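Local coordinates for protein separin (PDB 5U1T) that cleaves a subunit of the cohesin complex at the onset of anaphase as a caspase-like cysteine protease, so that sister chromatids can separate, at residues 588-593 with 629-634. Numbering follows the deposited sequence.
Sequences KWLQKS and LCIKSK
Lys634 lays its long side chain across the turn formed by Leu590 to Ser593, and nearly every atom of it meets something there. Lys634 CB lies 3.9 Å from Ser593 OG. CG, which stands anti to the carbonyl carbon (chi1 -44°), is near the CB of Ser593 and the backbone O of Leu590. A bend at chi2 (-67°) then sets Lys634 CD, which packs against Ser593 CB at 3.8 Å. Lys634 CE sits 3.2 Å from Leu590 O, the carbonyl that also takes a weak bond from Ser593 N within this type I turn. At the tip, Lys634 NZ gives a weak hydrogen bond of 3.3 Å to the backbone O of Gln591. Lysine suits the place: its methylenes cover the turn, and its ammonium arrives where a main-chain carbonyl can receive it, while the small Ser593 lets the chain pass close.

The fold here is alpha-helical, part of the enzyme's elongated helical region and away from the probable active-site cysteine. The turn begins on the last residue of helix 578-590, whereas Lys634 occupies the N-cap position of helix 635-638, just after helix 621-633. Leu590 carries the apolar half of the contact, its branched tip reaching helix 621-633. Leu590 CD2 touches Cys630 SG at 3.6 Å and Ile631 CG1 at 3.9 Å. Leucine's branched, uncharged end suits a place against a thiol and an isoleucine methylene, and SG offers the methyl a compact, polarisable surface. Tyr638, from helix 635-638, packs on Leu590 as well, and Ile631 also touches Ala645 of helix 642-655.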
loop_
_atom_site.group_PDB
_atom_site.type_symbol
_atom_site.label_atom_id
_atom_site.label_comp_id
_atom_site.label_asym_id
_atom_site.label_seq_id
_atom_site.Cartn_x
_atom_site.Cartn_y
_atom_site.Cartn_z
ATOM N N LYS A 588 -26.283 -14.984 -3.665
ATOM C CA LYS A 588 -27.533 -14.832 -2.932
ATOM C C LYS A 588 -27.895 -13.373 -2.684
ATOM O O LYS A 588 -28.960 -13.082 -2.168
ATOM C CB LYS A 588 -27.470 -15.574 -1.598
ATOM C CG LYS A 588 -27.129 -17.035 -1.726
ATOM C CD LYS A 588 -27.958 -17.687 -2.797
ATOM C CE LYS A 588 -29.116 -18.475 -2.202
ATOM N NZ LYS A 588 -28.584 -19.396 -1.148
ATOM N N TRP A 589 -27.012 -12.446 -3.034
ATOM C CA TRP A 589 -27.393 -11.042 -2.992
ATOM C C TRP A 589 -27.288 -10.403 -4.362
ATOM O O TRP A 589 -28.292 -10.096 -4.997
ATOM C CB TRP A 589 -26.542 -10.246 -1.994
ATOM C CG TRP A 589 -27.250 -8.987 -1.614
ATOM C CD1 TRP A 589 -27.025 -7.735 -2.102
ATOM C CD2 TRP A 589 -28.356 -8.875 -0.719
ATOM N NE1 TRP A 589 -27.902 -6.844 -1.541
ATOM C CE2 TRP A 589 -28.734 -7.521 -0.691
ATOM C CE3 TRP A 589 -29.058 -9.791 0.074
ATOM C CZ2 TRP A 589 -29.792 -7.053 0.107
ATOM C CZ3 TRP A 589 -30.104 -9.325 0.868
ATOM C CH2 TRP A 589 -30.460 -7.970 0.873
ATOM N N LEU A 590 -26.050 -10.233 -4.817
ATOM C CA LEU A 590 -25.767 -9.554 -6.070
ATOM C C LEU A 590 -26.528 -10.152 -7.234
ATOM O O LEU A 590 -26.940 -9.430 -8.136
ATOM C CB LEU A 590 -24.282 -9.605 -6.344
ATOM C CG LEU A 590 -23.652 -8.416 -7.058
ATOM C CD1 LEU A 590 -23.942 -7.152 -6.286
ATOM C CD2 LEU A 590 -22.141 -8.655 -7.175
ATOM N N GLN A 591 -26.732 -11.468 -7.203
ATOM C CA GLN A 591 -27.407 -12.169 -8.296
ATOM C C GLN A 591 -28.903 -11.896 -8.347
ATOM O O GLN A 591 -29.506 -11.919 -9.427
ATOM C CB GLN A 591 -27.186 -13.674 -8.182
ATOM C CG GLN A 591 -27.012 -14.342 -9.531
ATOM C CD GLN A 591 -25.946 -13.652 -10.380
ATOM O OE1 GLN A 591 -24.804 -13.470 -9.945
ATOM N NE2 GLN A 591 -26.323 -13.255 -11.593
ATOM N N LYS A 592 -29.489 -11.661 -7.169
ATOM C CA LYS A 592 -30.900 -11.323 -7.017
ATOM C C LYS A 592 -31.084 -9.811 -7.062
ATOM O O LYS A 592 -31.985 -9.257 -6.433
ATOM C CB LYS A 592 -31.450 -11.888 -5.701
ATOM C CG LYS A 592 -30.920 -13.279 -5.370
ATOM C CD LYS A 592 -32.033 -14.245 -4.959
ATOM C CE LYS A 592 -31.575 -15.696 -5.164
ATOM N NZ LYS A 592 -30.991 -15.906 -6.528
ATOM N N SER A 593 -30.206 -9.156 -7.808
ATOM C CA SER A 593 -30.270 -7.723 -8.029
ATOM C C SER A 593 -31.632 -7.259 -8.554
ATOM O O SER A 593 -32.196 -6.284 -8.049
ATOM C CB SER A 593 -29.175 -7.310 -9.019
ATOM O OG SER A 593 -29.048 -5.901 -9.091
ATOM N N LEU A 629 -16.655 -8.766 -12.341
ATOM C CA LEU A 629 -17.412 -8.997 -13.561
ATOM C C LEU A 629 -18.893 -8.958 -13.226
ATOM O O LEU A 629 -19.683 -8.328 -13.925
ATOM C CB LEU A 629 -17.038 -10.332 -14.212
ATOM C CG LEU A 629 -15.652 -10.504 -14.855
ATOM C CD1 LEU A 629 -15.581 -11.846 -15.544
ATOM C CD2 LEU A 629 -15.319 -9.371 -15.818
ATOM N N CYS A 630 -19.258 -9.613 -12.136
ATOM C CA CYS A 630 -20.650 -9.677 -11.748
ATOM C C CYS A 630 -21.236 -8.276 -11.454
ATOM O O CYS A 630 -22.343 -7.962 -11.880
ATOM C CB CYS A 630 -20.803 -10.595 -10.544
ATOM S SG CYS A 630 -22.504 -10.748 -10.052
ATOM N N ILE A 631 -20.478 -7.444 -10.740
ATOM C CA ILE A 631 -20.839 -6.044 -10.513
ATOM C C ILE A 631 -21.069 -5.299 -11.821
ATOM O O ILE A 631 -22.122 -4.687 -12.031
ATOM C CB ILE A 631 -19.751 -5.301 -9.719
ATOM C CG1 ILE A 631 -19.673 -5.838 -8.287
ATOM C CG2 ILE A 631 -19.982 -3.796 -9.756
ATOM C CD1 ILE A 631 -18.450 -5.402 -7.555
ATOM N N LYS A 632 -20.083 -5.363 -12.709
ATOM C CA LYS A 632 -20.154 -4.680 -13.996
ATOM C C LYS A 632 -21.257 -5.268 -14.834
ATOM O O LYS A 632 -21.598 -4.732 -15.881
ATOM C CB LYS A 632 -18.830 -4.780 -14.745
ATOM C CG LYS A 632 -17.623 -4.228 -13.994
ATOM C CD LYS A 632 -16.323 -4.808 -14.575
ATOM C CE LYS A 632 -16.344 -4.757 -16.098
ATOM N NZ LYS A 632 -16.470 -3.363 -16.632
ATOM N N SER A 633 -21.798 -6.388 -14.376
ATOM C CA SER A 633 -22.942 -6.997 -15.020
ATOM C C SER A 633 -24.246 -6.359 -14.506
ATOM O O SER A 633 -25.062 -5.875 -15.290
ATOM C CB SER A 633 -22.925 -8.504 -14.787
ATOM O OG SER A 633 -24.158 -9.092 -15.126
ATOM N N LYS A 634 -24.419 -6.329 -13.186
ATOM C CA LYS A 634 -25.586 -5.708 -12.565
ATOM C C LYS A 634 -25.429 -4.184 -12.535
ATOM O O LYS A 634 -25.704 -3.534 -11.518
ATOM C CB LYS A 634 -25.791 -6.236 -11.143
ATOM C CG LYS A 634 -25.646 -7.727 -10.963
ATOM C CD LYS A 634 -26.735 -8.473 -11.672
ATOM C CE LYS A 634 -26.693 -9.952 -11.332
ATOM N NZ LYS A 634 -27.827 -10.689 -11.985
#